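Local atomic coordinates of uncharacterized protein ScGH5_18 (Streptomyces cattleya, PDB entry 7LR7), a protein that is a GH5 subfamily 18 glycoside hydrolase of N-glycan breakdown that probably cleaves the beta-mannosidic bond next to N-acetylglucosamine in the glycan core. Residues 223-228 with 247-252; 358-363 with 380-385; 203-208 with 370-375. One frame throughout, in Å; residues are numbered along the deposited sequence.

Contact 1 of 3, residues 223-228 with 247-252; sequences VHSWVF and AYLVEL. With NAG (2-acetamido-2-deoxy-beta-D-glucopyranose), chain B.
Leu-249 makes the tightest part of this contact: its CD1 methyl lies 3.6 Å from His-224 O and also rests on the alpha carbon of Ser-225. A first torsion of -93°, well off a staggered value, accompanies this lodging against the strand backbone. Val-223 adds a looser apolar edge, its CB 4.4 Å from Leu-249 CB, and turns CG2 to Val-250 CG2. Strand 223-225 and helix 247-252 run nearly antiparallel at 156°, their axes 8.6 Å apart, which is how a strand of a (beta/alpha)8 barrel meets the helix that packs on its outer side, here 240-254. Val-223 and Ser-225 point at the helix, while His-224 points away from it and is hydrogen-bonded to Glu-153 and Gln-267. Past Ser-225 the helix contact ends and the chain turns to the sugar. Trp-226 CD1 comes within 3.1 Å of NAG O6, an oblique approach to the ring, while NE1 is hydrogen-bonded to Glu-268. With alanine in place of the indole, the C6-O6 arm of the sugar would probably lose its neighbour and Glu-268 its N-H donor. Phe-228, partly exposed, keeps Trp-226 CB 3.6 Å above one face and turns its edge to NAG, CE1 lying 3.7 Å from O5.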
ATOM      1  N   VAL A 223     -23.362  -8.740 -10.888  1.00 19.67           N
ATOM      2  CA  VAL A 223     -22.940 -10.082 -10.510  1.00 15.32           C
ATOM      3  C   VAL A 223     -21.633 -10.416 -11.225  1.00 19.63           C
ATOM      4  O   VAL A 223     -21.422 -10.013 -12.376  1.00 23.14           O
ATOM      5  CB  VAL A 223     -24.030 -11.135 -10.815  1.00 16.08           C
ATOM      6  CG1 VAL A 223     -25.305 -10.830 -10.016  1.00 18.26           C
ATOM      7  CG2 VAL A 223     -24.327 -11.195 -12.284  1.00 21.10           C
ATOM      8  N   HIS A 224     -20.749 -11.143 -10.533  1.00 18.82           N
ATOM      9  CA  HIS A 224     -19.476 -11.609 -11.079  1.00 21.13           C
ATOM     10  C   HIS A 224     -19.500 -13.135 -11.067  1.00 24.46           C
ATOM     11  O   HIS A 224     -19.524 -13.749  -9.995  1.00 19.71           O
ATOM     12  CB  HIS A 224     -18.289 -11.084 -10.267  1.00 16.37           C
ATOM     13  CG  HIS A 224     -18.111  -9.591 -10.314  1.00 18.84           C
ATOM     14  ND1 HIS A 224     -17.061  -8.951  -9.690  1.00 20.40           N
ATOM     15  CD2 HIS A 224     -18.847  -8.613 -10.900  1.00 20.63           C
ATOM     16  CE1 HIS A 224     -17.154  -7.647  -9.890  1.00 23.16           C
ATOM     17  NE2 HIS A 224     -18.227  -7.414 -10.623  1.00 20.70           N
ATOM     18  N   SER A 225     -19.473 -13.751 -12.246  1.00 18.32           N
ATOM     19  CA  SER A 225     -19.686 -15.190 -12.374  1.00 18.93           C
ATOM     20  C   SER A 225     -18.358 -15.897 -12.634  1.00 19.92           C
ATOM     21  O   SER A 225     -17.767 -15.733 -13.707  1.00 21.44           O
ATOM     22  CB  SER A 225     -20.674 -15.484 -13.502  1.00 20.23           C
ATOM     23  OG  SER A 225     -20.921 -16.866 -13.557  1.00 20.92           O
ATOM     24  N   TRP A 226     -17.916 -16.717 -11.670  1.00 17.34           N
ATOM     25  CA  TRP A 226     -16.603 -17.365 -11.710  1.00 17.74           C
ATOM     26  C   TRP A 226     -16.723 -18.845 -11.366  1.00 21.22           C
ATOM     27  O   TRP A 226     -16.896 -19.199 -10.196  1.00 22.03           O
ATOM     28  CB  TRP A 226     -15.638 -16.654 -10.758  1.00 18.72           C
ATOM     29  CG  TRP A 226     -15.237 -15.353 -11.332  1.00 18.42           C
ATOM     30  CD1 TRP A 226     -15.632 -14.110 -10.921  1.00 18.03           C
ATOM     31  CD2 TRP A 226     -14.409 -15.155 -12.480  1.00 17.61           C
ATOM     32  NE1 TRP A 226     -15.051 -13.146 -11.715  1.00 20.82           N
ATOM     33  CE2 TRP A 226     -14.305 -13.763 -12.687  1.00 22.71           C
ATOM     34  CE3 TRP A 226     -13.730 -16.021 -13.346  1.00 17.86           C
ATOM     35  CZ2 TRP A 226     -13.556 -13.219 -13.726  1.00 17.59           C
ATOM     36  CZ3 TRP A 226     -13.000 -15.479 -14.383  1.00 17.54           C
ATOM     37  CH2 TRP A 226     -12.915 -14.091 -14.563  1.00 17.79           C
ATOM     38  N   VAL A 227     -16.609 -19.720 -12.376  1.00 21.72           N
ATOM     39  CA  VAL A 227     -16.870 -21.142 -12.159  1.00 22.52           C
ATOM     40  C   VAL A 227     -15.721 -21.835 -11.420  1.00 23.93           C
ATOM     41  O   VAL A 227     -15.794 -23.040 -11.142  1.00 18.83           O
ATOM     42  CB  VAL A 227     -17.201 -21.861 -13.490  1.00 25.46           C
ATOM     43  CG1 VAL A 227     -18.424 -21.210 -14.140  1.00 23.16           C
ATOM     44  CG2 VAL A 227     -16.026 -21.860 -14.447  1.00 18.59           C
ATOM     45  N   PHE A 228     -14.674 -21.092 -11.040  1.00 18.82           N
ATOM     46  CA  PHE A 228     -13.719 -21.698 -10.113  1.00 25.15           C
ATOM     47  C   PHE A 228     -14.223 -21.726  -8.674  1.00 23.58           C
ATOM     48  O   PHE A 228     -13.495 -22.190  -7.794  1.00 21.24           O
ATOM     49  CB  PHE A 228     -12.331 -21.006 -10.175  1.00 22.25           C
ATOM     50  CG  PHE A 228     -12.337 -19.516  -9.886  1.00 25.02           C
ATOM     51  CD1 PHE A 228     -12.676 -19.023  -8.642  1.00 26.18           C
ATOM     52  CD2 PHE A 228     -11.935 -18.618 -10.856  1.00 28.56           C
ATOM     53  CE1 PHE A 228     -12.661 -17.664  -8.387  1.00 27.56           C
ATOM     54  CE2 PHE A 228     -11.908 -17.261 -10.606  1.00 26.45           C
ATOM     55  CZ  PHE A 228     -12.280 -16.780  -9.372  1.00 25.83           C
ATOM     56  N   ALA A 247     -26.068 -17.500 -15.906  1.00 22.04           N
ATOM     57  CA  ALA A 247     -27.521 -17.378 -15.951  1.00 18.09           C
ATOM     58  C   ALA A 247     -28.129 -17.584 -14.570  1.00 23.85           C
ATOM     59  O   ALA A 247     -29.062 -16.870 -14.179  1.00 20.24           O
ATOM     60  CB  ALA A 247     -28.103 -18.381 -16.954  1.00 24.86           C
ATOM     61  N   TYR A 248     -27.578 -18.523 -13.793  1.00 17.72           N
ATOM     62  CA  TYR A 248     -28.144 -18.810 -12.478  1.00 23.34           C
ATOM     63  C   TYR A 248     -27.984 -17.617 -11.546  1.00 19.38           C
ATOM     64  O   TYR A 248     -28.940 -17.201 -10.880  1.00 25.31           O
ATOM     65  CB  TYR A 248     -27.487 -20.053 -11.882  1.00 26.47           C
ATOM     66  CG  TYR A 248     -27.736 -20.237 -10.401  1.00 28.48           C
ATOM     67  CD1 TYR A 248     -29.005 -20.568  -9.914  1.00 27.14           C
ATOM     68  CD2 TYR A 248     -26.702 -20.077  -9.488  1.00 26.36           C
ATOM     69  CE1 TYR A 248     -29.222 -20.751  -8.556  1.00 20.11           C
ATOM     70  CE2 TYR A 248     -26.912 -20.246  -8.136  1.00 21.72           C
ATOM     71  CZ  TYR A 248     -28.163 -20.576  -7.674  1.00 16.93           C
ATOM     72  OH  TYR A 248     -28.336 -20.748  -6.334  1.00 18.23           O
ATOM     73  N   LEU A 249     -26.779 -17.042 -11.505  1.00 15.92           N
ATOM     74  CA  LEU A 249     -26.546 -15.843 -10.703  1.00 23.27           C
ATOM     75  C   LEU A 249     -27.480 -14.713 -11.098  1.00 20.44           C
ATOM     76  O   LEU A 249     -27.973 -13.977 -10.233  1.00 23.99           O
ATOM     77  CB  LEU A 249     -25.100 -15.383 -10.846  1.00 25.09           C
ATOM     78  CG  LEU A 249     -24.141 -15.911  -9.792  1.00 31.65           C
ATOM     79  CD1 LEU A 249     -22.738 -15.383 -10.066  1.00 28.43           C
ATOM     80  CD2 LEU A 249     -24.632 -15.512  -8.403  1.00 32.45           C
ATOM     81  N   VAL A 250     -27.731 -14.558 -12.401  1.00 24.71           N
ATOM     82  CA  VAL A 250     -28.669 -13.538 -12.869  1.00 24.63           C
ATOM     83  C   VAL A 250     -30.055 -13.768 -12.277  1.00 22.30           C
ATOM     84  O   VAL A 250     -30.633 -12.877 -11.642  1.00 24.60           O
ATOM     85  CB  VAL A 250     -28.710 -13.517 -14.406  1.00 24.56           C
ATOM     86  CG1 VAL A 250     -29.974 -12.851 -14.897  1.00 22.18           C
ATOM     87  CG2 VAL A 250     -27.504 -12.781 -14.925  1.00 23.22           C
ATOM     88  N   GLU A 251     -30.600 -14.975 -12.460  1.00 22.60           N
ATOM     89  CA  GLU A 251     -31.966 -15.253 -12.016  1.00 20.60           C
ATOM     90  C   GLU A 251     -32.076 -15.307 -10.502  1.00 23.71           C
ATOM     91  O   GLU A 251     -33.114 -14.913  -9.952  1.00 21.25           O
ATOM     92  CB  GLU A 251     -32.463 -16.566 -12.615  1.00 17.95           C
ATOM     93  CG  GLU A 251     -32.604 -16.503 -14.130  1.00 19.42           C
ATOM     94  CD  GLU A 251     -33.512 -15.372 -14.566  1.00 23.86           C
ATOM     95  OE1 GLU A 251     -34.669 -15.342 -14.114  1.00 26.47           O
ATOM     96  OE2 GLU A 251     -33.074 -14.513 -15.361  1.00 27.20           O
ATOM     97  N   LEU A 252     -31.040 -15.819  -9.820  1.00 17.58           N
ATOM     98  CA  LEU A 252     -31.019 -15.795  -8.361  1.00 17.86           C
ATOM     99  C   LEU A 252     -31.095 -14.369  -7.843  1.00 22.78           C
ATOM    100  O   LEU A 252     -31.901 -14.063  -6.957  1.00 21.46           O
ATOM    101  CB  LEU A 252     -29.759 -16.472  -7.820  1.00 24.55           C
ATOM    102  CG  LEU A 252     -29.610 -16.503  -6.294  1.00 21.55           C
ATOM    103  CD1 LEU A 252     -30.749 -17.296  -5.680  1.00 22.99           C
ATOM    104  CD2 LEU A 252     -28.279 -17.128  -5.905  1.00 24.06           C
TER
HETATM  105  C1  NAG B 501     -12.407 -14.578  -5.208  0.63 66.32           C
HETATM  106  C2  NAG B 501     -10.985 -14.003  -5.284  0.63 63.35           C
HETATM  107  C3  NAG B 501     -10.976 -12.620  -5.953  0.63 62.38           C
HETATM  108  C4  NAG B 501     -11.802 -12.613  -7.235  0.63 64.24           C
HETATM  109  C5  NAG B 501     -13.171 -13.217  -6.964  0.63 64.59           C
HETATM  110  C6  NAG B 501     -14.046 -13.312  -8.186  0.63 65.68           C
HETATM  111  C7  NAG B 501      -9.162 -14.280  -3.658  0.63 54.99           C
HETATM  112  C8  NAG B 501      -8.771 -14.176  -2.229  0.63 49.12           C
HETATM  113  N2  NAG B 501     -10.418 -13.930  -3.947  0.63 59.78           N
HETATM  114  O1  NAG B 501     -12.348 -15.891  -4.750  0.63 67.27           O
HETATM  115  O3  NAG B 501      -9.631 -12.257  -6.252  0.63 56.61           O
HETATM  116  O4  NAG B 501     -11.961 -11.283  -7.719  0.63 63.46           O
HETATM  117  O5  NAG B 501     -12.999 -14.551  -6.478  0.63 65.81           O
HETATM  118  O6  NAG B 501     -15.316 -13.855  -7.851  0.63 67.17           O
HETATM  119  O7  NAG B 501      -8.385 -14.679  -4.517  0.63 53.14           O

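Contact 2 of 3, residues 358-363 with 380-385; sequences TALVVD and GAVFEA
This is apolar helix-on-sheet packing in the C-terminal part of the chain, where strand 358-362, the middle strand of a three-stranded parallel sheet, meets helix 381-392 in a beta-alpha-beta unit that continues into strand 397-400. The short segments run almost antiparallel, at 169°, with their axes 9.2 Å apart. Val-382 carries most of the helix side. Its CG1 branch, placed anti to the backbone N (chi1 162°), reaches both Val-362 CG2 and Leu-360 CD1, each at 3.9 Å, while its CG2 faces the backbone oxygen of Val-361. The two valine side chains meet at about a right angle, whereas Leu-360 passes Val-382 on a slant. Leu-360 reaches farther across than Val-362: its CD1 lies 3.5 Å from Val-382 O, and both its methyls come up to the next inward-facing residue of the helix, with CD1 4.0 Å and CD2 4.1 Å from Ala-385 CB. Val-382 and Ala-385 both point at the strand, being three residues apart and so on one face of the helix. Gly-380 occupies the N-cap position, and its O accepts the amide of Glu-384 in the first turn. Phe-383 points away from the strand and meets Tyr-248 of helix 240-254 edge-to-face; Glu-384, also directed away, forms a salt bridge with Arg-234. Between the two segments themselves the contacts are almost wholly methyl groups against one another and against backbone atoms, and nearly all the touching residues are buried, so the joint is held by close fit and exclusion of water, without polar bonds to fix its direction.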
ATOM      1  N   THR A 358     -41.726 -20.047 -14.780  1.00 33.36           N
ATOM      2  CA  THR A 358     -41.583 -20.985 -13.677  1.00 32.39           C
ATOM      3  C   THR A 358     -40.531 -20.457 -12.711  1.00 32.11           C
ATOM      4  O   THR A 358     -39.403 -20.165 -13.122  1.00 27.32           O
ATOM      5  CB  THR A 358     -41.188 -22.370 -14.191  1.00 30.95           C
ATOM      6  OG1 THR A 358     -42.188 -22.831 -15.109  1.00 37.38           O
ATOM      7  CG2 THR A 358     -41.091 -23.339 -13.039  1.00 28.72           C
ATOM      8  N   ALA A 359     -40.896 -20.328 -11.436  1.00 23.93           N
ATOM      9  CA  ALA A 359     -39.986 -19.820 -10.415  1.00 27.33           C
ATOM     10  C   ALA A 359     -39.629 -20.913  -9.415  1.00 22.43           C
ATOM     11  O   ALA A 359     -40.510 -21.632  -8.928  1.00 26.50           O
ATOM     12  CB  ALA A 359     -40.598 -18.618  -9.689  1.00 28.72           C
ATOM     13  N   LEU A 360     -38.334 -21.053  -9.143  1.00 22.95           N
ATOM     14  CA  LEU A 360     -37.831 -21.913  -8.074  1.00 26.44           C
ATOM     15  C   LEU A 360     -37.840 -21.153  -6.755  1.00 21.19           C
ATOM     16  O   LEU A 360     -37.294 -20.049  -6.674  1.00 21.94           O
ATOM     17  CB  LEU A 360     -36.397 -22.343  -8.387  1.00 27.83           C
ATOM     18  CG  LEU A 360     -35.737 -23.616  -7.860  1.00 30.72           C
ATOM     19  CD1 LEU A 360     -34.318 -23.282  -7.449  1.00 18.19           C
ATOM     20  CD2 LEU A 360     -36.511 -24.304  -6.740  1.00 30.98           C
ATOM     21  N   VAL A 361     -38.428 -21.747  -5.716  1.00 22.94           N
ATOM     22  CA  VAL A 361     -38.480 -21.089  -4.413  1.00 25.32           C
ATOM     23  C   VAL A 361     -37.090 -21.086  -3.782  1.00 27.39           C
ATOM     24  O   VAL A 361     -36.401 -22.110  -3.742  1.00 27.58           O
ATOM     25  CB  VAL A 361     -39.500 -21.777  -3.497  1.00 25.54           C
ATOM     26  CG1 VAL A 361     -39.566 -21.079  -2.141  1.00 27.72           C
ATOM     27  CG2 VAL A 361     -40.856 -21.768  -4.129  1.00 30.01           C
ATOM     28  N   VAL A 362     -36.672 -19.928  -3.289  1.00 27.66           N
ATOM     29  CA  VAL A 362     -35.375 -19.757  -2.646  1.00 21.65           C
ATOM     30  C   VAL A 362     -35.648 -19.461  -1.174  1.00 23.32           C
ATOM     31  O   VAL A 362     -36.124 -18.370  -0.829  1.00 30.42           O
ATOM     32  CB  VAL A 362     -34.563 -18.642  -3.317  1.00 18.93           C
ATOM     33  CG1 VAL A 362     -33.296 -18.306  -2.515  1.00 17.99           C
ATOM     34  CG2 VAL A 362     -34.203 -19.052  -4.744  1.00 19.30           C
ATOM     35  N   ASP A 363     -35.394 -20.448  -0.306  1.00 24.77           N
ATOM     36  CA  ASP A 363     -35.638 -20.320   1.134  1.00 27.47           C
ATOM     37  C   ASP A 363     -34.296 -20.229   1.845  1.00 29.31           C
ATOM     38  O   ASP A 363     -33.569 -21.218   1.960  1.00 29.86           O
ATOM     39  CB  ASP A 363     -36.458 -21.485   1.686  1.00 29.96           C
ATOM     40  CG  ASP A 363     -36.868 -21.270   3.155  1.00 37.34           C
ATOM     41  OD1 ASP A 363     -37.864 -21.888   3.590  1.00 37.71           O
ATOM     42  OD2 ASP A 363     -36.201 -20.484   3.872  1.00 32.45           O
ATOM     43  N   GLY A 380     -25.492 -26.742  -3.200  1.00 31.87           N
ATOM     44  CA  GLY A 380     -26.659 -26.486  -2.391  1.00 29.93           C
ATOM     45  C   GLY A 380     -27.947 -26.931  -3.050  1.00 26.71           C
ATOM     46  O   GLY A 380     -28.038 -27.113  -4.266  1.00 28.99           O
ATOM     47  N   ALA A 381     -28.969 -27.094  -2.209  1.00 27.10           N
ATOM     48  CA  ALA A 381     -30.258 -27.585  -2.683  1.00 29.31           C
ATOM     49  C   ALA A 381     -30.875 -26.650  -3.719  1.00 29.24           C
ATOM     50  O   ALA A 381     -31.452 -27.111  -4.711  1.00 34.35           O
ATOM     51  CB  ALA A 381     -31.207 -27.786  -1.501  1.00 34.67           C
ATOM     52  N   VAL A 382     -30.780 -25.334  -3.505  1.00 26.37           N
ATOM     53  CA  VAL A 382     -31.347 -24.387  -4.465  1.00 23.35           C
ATOM     54  C   VAL A 382     -30.549 -24.412  -5.769  1.00 24.25           C
ATOM     55  O   VAL A 382     -31.116 -24.474  -6.868  1.00 22.63           O
ATOM     56  CB  VAL A 382     -31.404 -22.971  -3.856  1.00 26.61           C
ATOM     57  CG1 VAL A 382     -31.575 -21.911  -4.962  1.00 25.79           C
ATOM     58  CG2 VAL A 382     -32.538 -22.858  -2.805  1.00 17.25           C
ATOM     59  N   PHE A 383     -29.220 -24.385  -5.661  1.00 26.41           N
ATOM     60  CA  PHE A 383     -28.329 -24.508  -6.815  1.00 18.30           C
ATOM     61  C   PHE A 383     -28.685 -25.714  -7.680  1.00 20.37           C
ATOM     62  O   PHE A 383     -28.935 -25.584  -8.886  1.00 22.46           O
ATOM     63  CB  PHE A 383     -26.883 -24.600  -6.307  1.00 21.86           C
ATOM     64  CG  PHE A 383     -25.826 -24.467  -7.377  1.00 23.32           C
ATOM     65  CD1 PHE A 383     -25.484 -25.552  -8.171  1.00 28.79           C
ATOM     66  CD2 PHE A 383     -25.151 -23.270  -7.564  1.00 29.18           C
ATOM     67  CE1 PHE A 383     -24.492 -25.444  -9.144  1.00 32.43           C
ATOM     68  CE2 PHE A 383     -24.162 -23.151  -8.533  1.00 33.47           C
ATOM     69  CZ  PHE A 383     -23.829 -24.238  -9.327  1.00 32.88           C
ATOM     70  N   GLU A 384     -28.715 -26.903  -7.082  1.00 27.37           N
ATOM     71  CA  GLU A 384     -28.907 -28.110  -7.887  1.00 26.81           C
ATOM     72  C   GLU A 384     -30.335 -28.222  -8.411  1.00 29.87           C
ATOM     73  O   GLU A 384     -30.546 -28.710  -9.527  1.00 32.66           O
ATOM     74  CB  GLU A 384     -28.510 -29.343  -7.075  1.00 27.14           C
ATOM     75  CG  GLU A 384     -27.024 -29.344  -6.752  1.00 31.46           C
ATOM     76  CD  GLU A 384     -26.529 -30.588  -6.032  1.00 37.37           C
ATOM     77  OE1 GLU A 384     -27.325 -31.264  -5.348  1.00 35.02           O
ATOM     78  OE2 GLU A 384     -25.318 -30.873  -6.140  1.00 41.25           O
ATOM     79  N   ALA A 385     -31.322 -27.777  -7.635  1.00 30.72           N
ATOM     80  CA  ALA A 385     -32.689 -27.721  -8.151  1.00 26.14           C
ATOM     81  C   ALA A 385     -32.776 -26.820  -9.383  1.00 29.57           C
ATOM     82  O   ALA A 385     -33.497 -27.130 -10.337  1.00 30.26           O
ATOM     83  CB  ALA A 385     -33.641 -27.232  -7.055  1.00 22.80           C
TER

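Contact 3 of 3, residues 203-208 with 370-375; sequences YLDDHP and APARSV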
ATOM      1  N   TYR A 203     -23.688 -16.634  -1.433  1.00 23.15           N
ATOM      2  CA  TYR A 203     -23.303 -18.013  -1.185  1.00 21.29           C
ATOM      3  C   TYR A 203     -22.822 -18.307   0.228  1.00 25.56           C
ATOM      4  O   TYR A 203     -22.854 -19.473   0.637  1.00 29.93           O
ATOM      5  CB  TYR A 203     -22.175 -18.426  -2.146  1.00 22.58           C
ATOM      6  CG  TYR A 203     -22.589 -18.618  -3.584  1.00 24.33           C
ATOM      7  CD1 TYR A 203     -23.918 -18.481  -3.985  1.00 21.67           C
ATOM      8  CD2 TYR A 203     -21.638 -18.939  -4.554  1.00 24.98           C
ATOM      9  CE1 TYR A 203     -24.286 -18.670  -5.320  1.00 22.42           C
ATOM     10  CE2 TYR A 203     -21.990 -19.109  -5.875  1.00 23.09           C
ATOM     11  CZ  TYR A 203     -23.313 -18.983  -6.258  1.00 22.82           C
ATOM     12  OH  TYR A 203     -23.659 -19.187  -7.584  1.00 28.37           O
ATOM     13  N   LEU A 204     -22.356 -17.309   0.973  1.00 24.42           N
ATOM     14  CA  LEU A 204     -21.672 -17.524   2.243  1.00 20.52           C
ATOM     15  C   LEU A 204     -22.587 -17.095   3.386  1.00 23.72           C
ATOM     16  O   LEU A 204     -22.992 -15.931   3.450  1.00 21.54           O
ATOM     17  CB  LEU A 204     -20.369 -16.725   2.290  1.00 22.60           C
ATOM     18  CG  LEU A 204     -19.017 -17.417   2.444  1.00 34.86           C
ATOM     19  CD1 LEU A 204     -17.923 -16.355   2.610  1.00 32.52           C
ATOM     20  CD2 LEU A 204     -19.026 -18.367   3.613  1.00 35.86           C
ATOM     21  N   ASP A 205     -22.896 -18.029   4.284  1.00 25.10           N
ATOM     22  CA  ASP A 205     -23.770 -17.723   5.407  1.00 27.92           C
ATOM     23  C   ASP A 205     -23.120 -16.670   6.296  1.00 34.49           C
ATOM     24  O   ASP A 205     -21.925 -16.747   6.598  1.00 33.79           O
ATOM     25  CB  ASP A 205     -24.074 -18.991   6.205  1.00 28.36           C
ATOM     26  CG  ASP A 205     -24.790 -20.046   5.376  1.00 36.91           C
ATOM     27  OD1 ASP A 205     -25.541 -19.678   4.445  1.00 36.65           O
ATOM     28  OD2 ASP A 205     -24.604 -21.249   5.656  1.00 33.53           O
ATOM     29  N   ASP A 206     -23.905 -15.667   6.682  1.00 35.46           N
ATOM     30  CA  ASP A 206     -23.468 -14.610   7.599  1.00 44.48           C
ATOM     31  C   ASP A 206     -22.348 -13.749   7.018  1.00 34.41           C
ATOM     32  O   ASP A 206     -21.592 -13.112   7.755  1.00 36.09           O
ATOM     33  CB  ASP A 206     -23.055 -15.193   8.954  1.00 51.32           C
ATOM     34  CG  ASP A 206     -24.221 -15.847   9.677  1.00 61.92           C
ATOM     35  OD1 ASP A 206     -25.314 -15.231   9.720  1.00 63.29           O
ATOM     36  OD2 ASP A 206     -24.047 -16.974  10.188  1.00 61.09           O
ATOM     37  N   HIS A 207     -22.227 -13.716   5.712  1.00 29.15           N
ATOM     38  CA  HIS A 207     -21.404 -12.709   5.077  1.00 24.34           C
ATOM     39  C   HIS A 207     -22.101 -11.355   5.190  1.00 27.74           C
ATOM     40  O   HIS A 207     -23.301 -11.259   4.905  1.00 25.99           O
ATOM     41  CB  HIS A 207     -21.172 -13.090   3.622  1.00 20.00           C
ATOM     42  CG  HIS A 207     -20.274 -12.158   2.889  1.00 18.69           C
ATOM     43  ND1 HIS A 207     -18.917 -12.096   3.121  1.00 19.14           N
ATOM     44  CD2 HIS A 207     -20.535 -11.237   1.935  1.00 17.29           C
ATOM     45  CE1 HIS A 207     -18.378 -11.194   2.320  1.00 22.65           C
ATOM     46  NE2 HIS A 207     -19.339 -10.670   1.579  1.00 17.43           N
ATOM     47  N   PRO A 208     -21.394 -10.297   5.595  1.00 22.05           N
ATOM     48  CA  PRO A 208     -22.074  -9.025   5.908  1.00 26.95           C
ATOM     49  C   PRO A 208     -22.763  -8.370   4.725  1.00 26.91           C
ATOM     50  O   PRO A 208     -23.747  -7.651   4.928  1.00 20.83           O
ATOM     51  CB  PRO A 208     -20.931  -8.141   6.432  1.00 22.95           C
ATOM     52  CG  PRO A 208     -19.899  -9.095   6.891  1.00 29.61           C
ATOM     53  CD  PRO A 208     -19.969 -10.256   5.951  1.00 24.86           C
ATOM     54  N   ALA A 370     -30.457 -13.333   5.233  1.00 29.45           N
ATOM     55  CA  ALA A 370     -30.002 -14.488   4.470  1.00 24.41           C
ATOM     56  C   ALA A 370     -29.045 -15.395   5.254  1.00 30.96           C
ATOM     57  O   ALA A 370     -27.944 -15.691   4.782  1.00 26.63           O
ATOM     58  CB  ALA A 370     -29.360 -14.039   3.164  1.00 23.50           C
ATOM     59  N   PRO A 371     -29.443 -15.860   6.448  1.00 34.15           N
ATOM     60  CA  PRO A 371     -28.510 -16.641   7.276  1.00 26.75           C
ATOM     61  C   PRO A 371     -28.153 -17.993   6.693  1.00 36.78           C
ATOM     62  O   PRO A 371     -27.121 -18.555   7.082  1.00 44.39           O
ATOM     63  CB  PRO A 371     -29.271 -16.806   8.594  1.00 34.78           C
ATOM     64  CG  PRO A 371     -30.686 -16.799   8.188  1.00 30.57           C
ATOM     65  CD  PRO A 371     -30.769 -15.768   7.087  1.00 27.73           C
ATOM     66  N   ALA A 372     -28.972 -18.553   5.808  1.00 26.34           N
ATOM     67  CA  ALA A 372     -28.686 -19.849   5.205  1.00 25.00           C
ATOM     68  C   ALA A 372     -28.653 -19.741   3.687  1.00 23.77           C
ATOM     69  O   ALA A 372     -29.151 -20.609   2.964  1.00 25.89           O
ATOM     70  CB  ALA A 372     -29.689 -20.902   5.664  1.00 29.23           C
ATOM     71  N   ARG A 373     -28.025 -18.681   3.183  1.00 25.16           N
ATOM     72  CA  ARG A 373     -27.906 -18.514   1.742  1.00 21.17           C
ATOM     73  C   ARG A 373     -27.008 -19.559   1.098  1.00 23.93           C
ATOM     74  O   ARG A 373     -27.023 -19.693  -0.134  1.00 28.72           O
ATOM     75  CB  ARG A 373     -27.400 -17.110   1.429  1.00 22.78           C
ATOM     76  CG  ARG A 373     -25.943 -16.883   1.731  1.00 22.20           C
ATOM     77  CD  ARG A 373     -25.613 -15.397   1.646  1.00 19.93           C
ATOM     78  NE  ARG A 373     -25.821 -14.722   2.925  1.00 26.59           N
ATOM     79  CZ  ARG A 373     -25.273 -13.554   3.249  1.00 23.35           C
ATOM     80  NH1 ARG A 373     -24.497 -12.934   2.374  1.00 23.02           N
ATOM     81  NH2 ARG A 373     -25.503 -13.010   4.443  1.00 25.51           N
ATOM     82  N   SER A 374     -26.259 -20.325   1.892  1.00 24.53           N
ATOM     83  CA  SER A 374     -25.392 -21.322   1.288  1.00 22.77           C
ATOM     84  C   SER A 374     -26.173 -22.413   0.562  1.00 29.18           C
ATOM     85  O   SER A 374     -25.573 -23.143  -0.228  1.00 30.99           O
ATOM     86  CB  SER A 374     -24.468 -21.934   2.344  1.00 22.52           C
ATOM     87  OG  SER A 374     -25.202 -22.627   3.328  1.00 25.18           O
ATOM     88  N   VAL A 375     -27.491 -22.518   0.766  1.00 25.83           N
ATOM     89  CA  VAL A 375     -28.298 -23.402  -0.071  1.00 25.80           C
ATOM     90  C   VAL A 375     -28.289 -22.985  -1.533  1.00 30.34           C
ATOM     91  O   VAL A 375     -28.703 -23.772  -2.395  1.00 23.88           O
ATOM     92  CB  VAL A 375     -29.754 -23.480   0.419  1.00 26.47           C
ATOM     93  CG1 VAL A 375     -29.813 -24.049   1.822  1.00 24.97           C
ATOM     94  CG2 VAL A 375     -30.442 -22.097   0.316  1.00 21.50           C
TER
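The backbones come closest at Tyr-203 and Ser-374, whose CA atoms are 4.6 Å apart, just before a type II turn from Leu-204 to His-207 carries the chain past the loop that enters the 3-10 segment 373-375. Asp-205 grips Ser-374 with both carboxylate oxygens: OD1 receives Ser-374 N at 2.7 Å and OD2 receives Ser-374 OG at 2.8 Å, each on the syn side and a little over 20° out of the carboxylate plane. This pair of hydrogen bonds to one residue fixes the rotation of the carboxylate. Arg-373 goes for carbonyls instead. Its chain bends at chi3 (89°), bringing NH2 to 2.9 Å from His-207 O, in the carbonyl plane on a lone pair; NH1 adds a weak bond to the same oxygen. NE turns back to Ala-370 O at 3.0 Å, a nearly straight bond of 165°, and Leu-204 O sits 3.0 Å above one face of the guanidinium. NH1 has a further partner in Phe-209 O. The buried arginine is thus hydrogen-bonded to carbonyls of both loops, and, with Asp-206 in the left-handed third position of the type II turn, the two segments form a loop-loop junction between the (beta/alpha)8 barrel and the C-terminal sheet.

In the fold
Along the chain the segments run 203-208, 223-228, 247-252, 358-363, 370-375, 380-385: contact 1 closes before contact 2 opens, contact 3 spans contact 1, and the segments of contacts 2 and 3 alternate. The centres lie 14 to 16 Å apart. Contact 1 belongs to the (beta/alpha)8 barrel, contact 2 to the C-terminal three-stranded sheet, and contact 3 bridges the two. Tyr-248 of helix 240-254 is the meeting point, touching Phe-383 of contact 2 and bringing CE2 to 3.5 Å from Tyr-203 OH of contact 3. Contacts 2 and 3 are further joined by a probable hydrogen bond from Val-382 N to Val-375 O. The C-terminal sheet is therefore docked on the outer side of the helix that backs the strand leading into sugar-lining Trp-226 and Phe-228.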